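Local coordinates for protein transcription factor tau subunit sfc1 (Schizosaccharomyces pombe, PDB 4BJJ) that forms part of the tauA domain of TFIIIC, which binds boxA promoter sites of tRNA and similar genes so that RNA polymerase III can be recruited, at residues Ser9-Ala14 against Asn91-Arg96; Ile16-Phe21 against Leu56-Lys61; Gln73-Leu78 against Arg96-Phe101. The protein carries 3 engineered substitutions. One frame throughout, in Å; residues are numbered along the deposited sequence.

Contact 1: residues Ser9-Ala14 against Asn91-Arg96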
# COMPACT_ATOMS: atom_id res chain seq x y z
N SER A 9 -11.42 -8.20 5.89
CA SER A 9 -10.83 -9.39 6.49
C SER A 9 -9.86 -9.11 7.65
O SER A 9 -9.62 -7.97 8.04
CB SER A 9 -10.10 -10.21 5.42
OG SER A 9 -8.76 -9.76 5.26
N ASP A 10 -9.33 -10.22 8.18
CA ASP A 10 -8.33 -10.27 9.25
C ASP A 10 -6.91 -10.18 8.76
O ASP A 10 -6.00 -10.00 9.55
CB ASP A 10 -8.42 -11.63 9.94
CG ASP A 10 -9.31 -11.62 11.13
OD1 ASP A 10 -9.93 -10.57 11.39
OD2 ASP A 10 -9.40 -12.66 11.80
N ASN A 11 -6.71 -10.38 7.48
CA ASN A 11 -5.37 -10.41 6.94
C ASN A 11 -4.73 -9.04 7.06
O ASN A 11 -5.39 -8.01 6.91
CB ASN A 11 -5.40 -10.84 5.48
CG ASN A 11 -6.18 -12.13 5.26
OD1 ASN A 11 -6.02 -13.09 5.99
ND2 ASN A 11 -7.05 -12.13 4.27
N GLU A 12 -3.43 -9.04 7.31
CA GLU A 12 -2.70 -7.80 7.45
C GLU A 12 -1.38 -7.83 6.69
O GLU A 12 -0.81 -8.89 6.45
CB GLU A 12 -2.47 -7.53 8.92
CG GLU A 12 -3.77 -7.32 9.70
CD GLU A 12 -3.51 -6.87 11.13
OE1 GLU A 12 -2.48 -7.30 11.69
OE2 GLU A 12 -4.32 -6.08 11.69
N TYR A 13 -0.90 -6.65 6.30
CA TYR A 13 0.32 -6.54 5.51
C TYR A 13 1.17 -5.37 5.96
O TYR A 13 0.67 -4.44 6.58
CB TYR A 13 -0.02 -6.30 4.04
CG TYR A 13 -0.75 -7.42 3.38
CD1 TYR A 13 -2.11 -7.59 3.58
CD2 TYR A 13 -0.09 -8.28 2.54
CE1 TYR A 13 -2.78 -8.62 2.96
CE2 TYR A 13 -0.73 -9.28 1.92
CZ TYR A 13 -2.07 -9.46 2.12
OH TYR A 13 -2.69 -10.50 1.46
N ALA A 14 2.45 -5.43 5.59
CA ALA A 14 3.31 -4.25 5.63
C ALA A 14 3.55 -3.73 4.22
O ALA A 14 3.55 -4.48 3.25
CB ALA A 14 4.64 -4.61 6.26
N ASN A 91 -11.29 -9.41 -1.83
CA ASN A 91 -10.75 -9.29 -0.48
C ASN A 91 -10.30 -7.86 -0.17
O ASN A 91 -9.79 -7.13 -1.04
CB ASN A 91 -9.59 -10.28 -0.29
CG ASN A 91 -9.26 -10.55 1.19
OD1 ASN A 91 -8.17 -10.21 1.67
ND2 ASN A 91 -10.18 -11.18 1.91
N VAL A 92 -10.51 -7.46 1.08
CA VAL A 92 -9.93 -6.23 1.60
C VAL A 92 -9.14 -6.53 2.86
O VAL A 92 -9.64 -7.19 3.76
CB VAL A 92 -11.01 -5.17 1.94
CG1 VAL A 92 -10.34 -3.85 2.36
CG2 VAL A 92 -11.94 -4.94 0.75
N SER A 93 -7.91 -6.02 2.94
CA SER A 93 -7.01 -6.25 4.07
C SER A 93 -6.34 -4.96 4.53
O SER A 93 -6.13 -4.05 3.74
CB SER A 93 -5.92 -7.26 3.69
OG SER A 93 -6.47 -8.41 3.13
N ARG A 94 -6.00 -4.88 5.81
CA ARG A 94 -5.33 -3.70 6.32
C ARG A 94 -3.81 -3.77 6.12
O ARG A 94 -3.19 -4.80 6.26
CB ARG A 94 -5.66 -3.50 7.79
CG ARG A 94 -7.12 -3.32 8.05
CD ARG A 94 -7.40 -3.04 9.51
NE ARG A 94 -6.69 -1.86 10.01
CZ ARG A 94 -6.61 -1.50 11.29
NH1 ARG A 94 -7.20 -2.24 12.22
NH2 ARG A 94 -5.95 -0.40 11.66
N ILE A 95 -3.25 -2.64 5.70
CA ILE A 95 -1.83 -2.43 5.66
C ILE A 95 -1.53 -1.74 7.02
O ILE A 95 -1.90 -0.58 7.24
CB ILE A 95 -1.47 -1.53 4.46
CG1 ILE A 95 -1.83 -2.23 3.15
CG2 ILE A 95 0.00 -1.17 4.44
CD1 ILE A 95 -1.79 -1.32 1.91
N ARG A 96 -0.89 -2.46 7.94
CA ARG A 96 -0.72 -1.96 9.31
C ARG A 96 0.49 -1.07 9.47
O ARG A 96 0.50 -0.22 10.35
CB ARG A 96 -0.65 -3.11 10.31
CG ARG A 96 -1.93 -3.94 10.46
CD ARG A 96 -3.17 -3.13 10.67
NE ARG A 96 -3.18 -2.31 11.88
CZ ARG A 96 -3.57 -2.74 13.08
NH1 ARG A 96 -3.96 -3.99 13.26
NH2 ARG A 96 -3.54 -1.93 14.12
O HOH W 1 -7.13 -6.79 8.15
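The R96 guanidinium is met at its edge, nearly in its own plane, by the carboxylate of E12: NH1 lies 2.6 Å from OE2 in a hydrogen-bonded salt bridge. The two flat groups are steeply turned, 78° apart, and NH1 comes to OE2 on the syn side, tilted 29° out of the carboxylate plane. On one face of the same guanidinium, toward its rim, sits NH2 of R94, so the carboxylate would probably offset two neighbouring positive charges. The R96 chain is bent at chi2 (-50°) and again at chi3; its CG packs 3.4 Å from E12 CD. The Y13 ring, which also touches L79, turns an edge to S93, its CE1 3.5 Å from S93 CB, while R94 O lies near the ring plane.

Behind these side chains the backbones form a parallel ladder between strands 12-18 and 88-100. Y13 N donates to R94 O at 2.9 Å, and Y13 O accepts from R96 N, so the backbone of Y13 brackets I95, its bridge partner. E12 pairs with R94, their side chains on the face away from Y13 and I95. The sheet runs on into another protein chain, whose strand pairs antiparallel with Y13 and A14.

Toward S9 the regular ladder gives way to a mixture of main-chain, side-chain and water bonds. V92 O takes two donors, S9 N almost in line with its C=O and S9 OG at 3.1 Å from above the carbonyl plane. S9 OG also accepts from N11 N, which makes an ST turn. A water lies between S9 O, N11 O and R94 N, beside the weak direct bond from R94 N to N11 O. At this same end N11 ND2 reaches N91 OD1 in a long, weak bond of 3.4 Å.

Contact 2: residues Ile16-Phe21 against Leu56-Lys61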
# COMPACT_ATOMS: atom_id res chain seq x y z
N ILE A 16 6.01 -1.37 1.66
CA ILE A 16 7.25 -0.67 1.43
C ILE A 16 7.09 0.23 0.21
O ILE A 16 6.90 -0.25 -0.90
CB ILE A 16 8.38 -1.66 1.19
CG1 ILE A 16 8.57 -2.52 2.43
CG2 ILE A 16 9.67 -0.92 0.91
CD1 ILE A 16 9.42 -3.74 2.20
N GLU A 17 7.17 1.54 0.43
CA GLU A 17 7.07 2.49 -0.68
C GLU A 17 8.45 2.81 -1.24
O GLU A 17 9.11 3.74 -0.81
CB GLU A 17 6.33 3.75 -0.25
CG GLU A 17 4.85 3.49 0.09
CD GLU A 17 4.03 4.77 0.32
OE1 GLU A 17 4.57 5.91 0.22
OE2 GLU A 17 2.82 4.64 0.61
N HIS A 18 8.85 2.02 -2.23
CA HIS A 18 10.17 2.11 -2.85
C HIS A 18 10.14 3.16 -3.99
O HIS A 18 9.14 3.29 -4.68
CB HIS A 18 10.49 0.72 -3.34
CG HIS A 18 11.90 0.50 -3.79
ND1 HIS A 18 12.42 1.12 -4.90
CD2 HIS A 18 12.85 -0.35 -3.35
CE1 HIS A 18 13.66 0.70 -5.10
NE2 HIS A 18 13.95 -0.20 -4.17
N PRO A 19 11.21 3.93 -4.17
CA PRO A 19 11.20 5.02 -5.16
C PRO A 19 11.71 4.65 -6.54
O PRO A 19 11.58 5.43 -7.48
CB PRO A 19 12.15 6.05 -4.56
CG PRO A 19 13.11 5.24 -3.73
CD PRO A 19 12.37 4.01 -3.26
N GLY A 20 12.35 3.50 -6.66
CA GLY A 20 12.76 2.95 -7.94
C GLY A 20 11.86 1.89 -8.57
O GLY A 20 10.68 1.83 -8.32
N PHE A 21 12.46 1.04 -9.40
CA PHE A 21 11.72 0.22 -10.33
C PHE A 21 12.21 -1.20 -10.41
O PHE A 21 13.40 -1.48 -10.28
CB PHE A 21 11.79 0.87 -11.71
CG PHE A 21 11.35 2.30 -11.69
CD1 PHE A 21 10.00 2.62 -11.62
CD2 PHE A 21 12.29 3.32 -11.69
CE1 PHE A 21 9.59 3.93 -11.57
CE2 PHE A 21 11.89 4.64 -11.64
CZ PHE A 21 10.55 4.96 -11.57
N LEU A 56 17.67 1.45 2.51
CA LEU A 56 17.64 1.44 1.05
C LEU A 56 18.98 1.89 0.47
O LEU A 56 19.56 2.92 0.86
CB LEU A 56 16.53 2.37 0.54
CG LEU A 56 16.40 2.52 -0.98
CD1 LEU A 56 15.86 1.26 -1.63
CD2 LEU A 56 15.52 3.69 -1.29
N ASN A 57 19.45 1.09 -0.47
CA ASN A 57 20.69 1.36 -1.18
C ASN A 57 20.50 1.22 -2.69
O ASN A 57 20.63 0.12 -3.24
CB ASN A 57 21.77 0.38 -0.69
CG ASN A 57 23.13 0.76 -1.14
OD1 ASN A 57 23.33 1.79 -1.76
ND2 ASN A 57 24.09 -0.07 -0.83
N LEU A 58 20.18 2.32 -3.35
CA LEU A 58 19.89 2.32 -4.79
C LEU A 58 21.10 2.19 -5.69
O LEU A 58 20.99 1.71 -6.81
CB LEU A 58 19.16 3.59 -5.19
CG LEU A 58 17.75 3.77 -4.64
CD1 LEU A 58 17.24 5.14 -5.04
CD2 LEU A 58 16.84 2.66 -5.13
N ARG A 59 22.26 2.65 -5.22
CA ARG A 59 23.48 2.63 -6.01
C ARG A 59 24.61 1.94 -5.25
O ARG A 59 25.53 2.60 -4.80
CB ARG A 59 23.89 4.05 -6.40
CG ARG A 59 22.83 4.84 -7.15
CD ARG A 59 23.30 6.26 -7.43
NE ARG A 59 24.56 6.31 -8.17
CZ ARG A 59 24.69 6.09 -9.48
NH1 ARG A 59 23.64 5.78 -10.24
NH2 ARG A 59 25.88 6.19 -10.04
N PRO A 60 24.56 0.60 -5.15
CA PRO A 60 25.52 -0.23 -4.39
C PRO A 60 27.01 -0.08 -4.76
O PRO A 60 27.84 -0.12 -3.86
CB PRO A 60 25.05 -1.67 -4.67
CG PRO A 60 24.25 -1.58 -5.92
CD PRO A 60 23.63 -0.22 -5.95
N LYS A 61 27.34 0.09 -6.03
CA LYS A 61 28.73 0.21 -6.47
C LYS A 61 29.29 1.65 -6.53
O LYS A 61 30.35 1.88 -7.11
CB LYS A 61 28.88 -0.46 -7.84
CG LYS A 61 28.86 -1.98 -7.78
CD LYS A 61 28.13 -2.59 -8.97
CE LYS A 61 28.89 -2.41 -10.28
NZ LYS A 61 28.13 -2.91 -11.47
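At the end of strand 12-18, where H18 and P19 lead into a turn, the chain packs against L56, the last residue of strand 55-56, and L58 in the loop after it. The contact is van der Waals packing of leucine methyls on an imidazole and a proline ring. L56 divides its methyls between two partners: CD1 lies 3.5 Å from H18 NE2, the leucine crossing the histidine at about a right angle, while CD2 meets P19 tip to tip, 3.7 Å from its CD. L58 slides past H18 in the opposite direction, bringing CD2 to 3.7 Å from CE1. The imidazole is fixed at both nitrogens. ND1 accepts from G20 N (3.0 Å), which lies close to the ring plane and ties the turn to the strand end, and NE2 bonds to the hydroxyl of T31; this is consistent with a neutral ring protonated on NE2. CG stands anti to the backbone N (chi1 -169°), and the end of the side chain comes nearer the leucines than its base does. An alanine at H18 would probably leave G20 N and T31 without their ring partners and open a gap beside the L56 and L58 methyls. Two strand ends, turn and loop thus pack together within the Tau95 triple barrel domain.

Contact 3: residues Gln73-Leu78 against Arg96-Phe101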
# COMPACT_ATOMS: atom_id res chain seq x y z
N GLN A 73 5.79 4.31 9.52
CA GLN A 73 4.58 4.87 10.07
C GLN A 73 3.38 3.98 9.79
O GLN A 73 3.43 3.11 8.94
CB GLN A 73 4.37 6.26 9.49
CG GLN A 73 3.27 7.03 10.15
CD GLN A 73 3.49 7.15 11.63
OE1 GLN A 73 3.23 6.23 12.40
NE2 GLN A 73 3.99 8.29 12.03
N SER A 74 2.32 4.16 10.55
CA SER A 74 1.05 3.53 10.20
C SER A 74 0.09 4.60 9.72
O SER A 74 0.13 5.74 10.18
CB SER A 74 0.45 2.78 11.39
OG SER A 74 0.06 3.68 12.40
N ARG A 75 -0.75 4.22 8.77
CA ARG A 75 -1.85 5.05 8.30
C ARG A 75 -3.04 4.14 8.41
O ARG A 75 -3.07 3.31 9.31
CB ARG A 75 -1.61 5.54 6.87
CG ARG A 75 -0.33 6.35 6.78
CD ARG A 75 -0.10 6.99 5.45
NE ARG A 75 0.15 6.01 4.41
CZ ARG A 75 1.00 6.19 3.41
NH1 ARG A 75 1.72 7.30 3.30
NH2 ARG A 75 1.16 5.22 2.53
N ASN A 76 -4.00 4.28 7.51
CA ASN A 76 -5.14 3.40 7.49
C ASN A 76 -5.33 2.84 6.09
O ASN A 76 -6.45 2.68 5.61
CB ASN A 76 -6.39 4.14 7.95
CG ASN A 76 -6.60 5.47 7.23
OD1 ASN A 76 -5.81 5.88 6.39
ND2 ASN A 76 -7.68 6.13 7.57
N ASP A 77 -4.21 2.52 5.45
CA ASP A 77 -4.26 2.05 4.09
C ASP A 77 -4.86 0.66 4.03
O ASP A 77 -4.75 -0.14 4.97
CB ASP A 77 -2.87 2.03 3.47
CG ASP A 77 -2.10 3.33 3.67
OD1 ASP A 77 -2.66 4.40 3.37
OD2 ASP A 77 -0.93 3.29 4.14
N LEU A 78 -5.49 0.36 2.90
CA LEU A 78 -6.09 -0.94 2.70
C LEU A 78 -5.54 -1.53 1.44
O LEU A 78 -5.13 -0.82 0.53
CB LEU A 78 -7.62 -0.83 2.59
CG LEU A 78 -8.32 -0.16 3.78
CD1 LEU A 78 -9.78 0.05 3.44
CD2 LEU A 78 -8.21 -1.01 5.02
N ARG A 96 -0.89 -2.46 7.94
CA ARG A 96 -0.72 -1.96 9.31
C ARG A 96 0.49 -1.07 9.47
O ARG A 96 0.50 -0.22 10.35
CB ARG A 96 -0.65 -3.11 10.31
CG ARG A 96 -1.93 -3.94 10.46
CD ARG A 96 -3.17 -3.13 10.67
NE ARG A 96 -3.18 -2.31 11.88
CZ ARG A 96 -3.57 -2.74 13.08
NH1 ARG A 96 -3.96 -3.99 13.26
NH2 ARG A 96 -3.54 -1.93 14.12
N GLN A 97 1.51 -1.27 8.64
CA GLN A 97 2.69 -0.41 8.67
C GLN A 97 3.27 -0.12 7.29
O GLN A 97 3.18 -0.92 6.36
CB GLN A 97 3.80 -0.98 9.58
CG GLN A 97 4.17 0.06 10.65
CD GLN A 97 5.17 -0.43 11.67
OE1 GLN A 97 6.19 -1.01 11.33
NE2 GLN A 97 4.91 -0.13 12.92
N VAL A 98 3.89 1.05 7.17
CA VAL A 98 4.45 1.51 5.93
C VAL A 98 5.90 1.91 6.13
O VAL A 98 6.20 2.63 7.07
CB VAL A 98 3.67 2.73 5.39
CG1 VAL A 98 4.04 2.98 3.96
CG2 VAL A 98 2.21 2.48 5.46
N PHE A 99 6.77 1.45 5.25
CA PHE A 99 8.13 1.96 5.16
C PHE A 99 8.17 2.97 4.01
O PHE A 99 7.98 2.63 2.83
CB PHE A 99 9.11 0.81 4.91
CG PHE A 99 9.14 -0.22 6.02
CD1 PHE A 99 8.17 -1.22 6.07
CD2 PHE A 99 10.14 -0.19 7.00
CE1 PHE A 99 8.20 -2.17 7.07
CE2 PHE A 99 10.18 -1.14 8.01
CZ PHE A 99 9.21 -2.14 8.04
N LEU A 100 8.39 4.23 4.37
CA LEU A 100 8.30 5.36 3.46
C LEU A 100 9.69 5.75 2.97
O LEU A 100 10.48 6.32 3.71
CB LEU A 100 7.65 6.55 4.15
CG LEU A 100 6.24 6.31 4.70
CD1 LEU A 100 5.95 7.25 5.86
CD2 LEU A 100 5.17 6.49 3.67
N PHE A 101 9.96 5.42 1.72
CA PHE A 101 11.17 5.86 1.07
C PHE A 101 10.87 6.97 0.06
O PHE A 101 11.69 7.87 -0.09
CB PHE A 101 11.87 4.69 0.38
CG PHE A 101 12.56 3.78 1.32
CD1 PHE A 101 13.66 4.22 2.03
CD2 PHE A 101 12.11 2.50 1.49
CE1 PHE A 101 14.30 3.37 2.89
CE2 PHE A 101 12.76 1.65 2.36
CZ PHE A 101 13.87 2.09 3.06
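This is the last rung of an antiparallel strand pairing, Q73 against V98, together with the start of the turn that carries the chain from strand 68-73 to strand 78-83. Q73 and V98 form a hydrogen-bonded pair: Q73 N donates to V98 O at 3.0 Å and V98 N to Q73 O at 2.8 Å. Beyond it the chain peels away, and S74 N is taken up by the side chain just before it, on an in-plane lone pair of Q73 OE1. S74 keeps touch through CB, 3.2 Å from R96 O.

R75 then folds back over the strand. Its chain bends at chi3 (-67°), which places NE; the guanidinium lies obliquely to two apolar side chains, NH1 3.6 Å from L100 CD2 and NH2 3.9 Å from V98 CG1. Side-on, its NE and NH2 both grip D77 OD2; NE, at 2.9 Å, uses the syn lone pair. D77 OD2 in turn lies 3.5 Å from V98 CG2. NH2 also makes a salt bridge to E17 of strand 12-18. With methyls against it, R75 has two carboxylates, D77 and E17, that would probably stabilise its positive charge, and the two-nitrogen grip on D77 restrains the rotation of the guanidinium and is likely to steady the turn.

In the fold
From the N terminus, the chain enters strand 12-18 through contact 1, which pairs its start with strand 88-100 and closes a loop of nearly the whole domain. Inside that loop contact 2 closes a smaller one around both helices, joining the end of the same strand to the end of strand 55-56 and the loop after it. Contact 3 opens only after contact 2 has closed, and it crosses contact 1: 73-78 lies within the large loop, while 96-101 begins at the shared R96 and runs beyond. Strand 88-100 thus serves contacts 1 and 3, with I95 bonded to D77 between them, whereas E17, bridged to R75, ties the strand of contact 2 to contact 3.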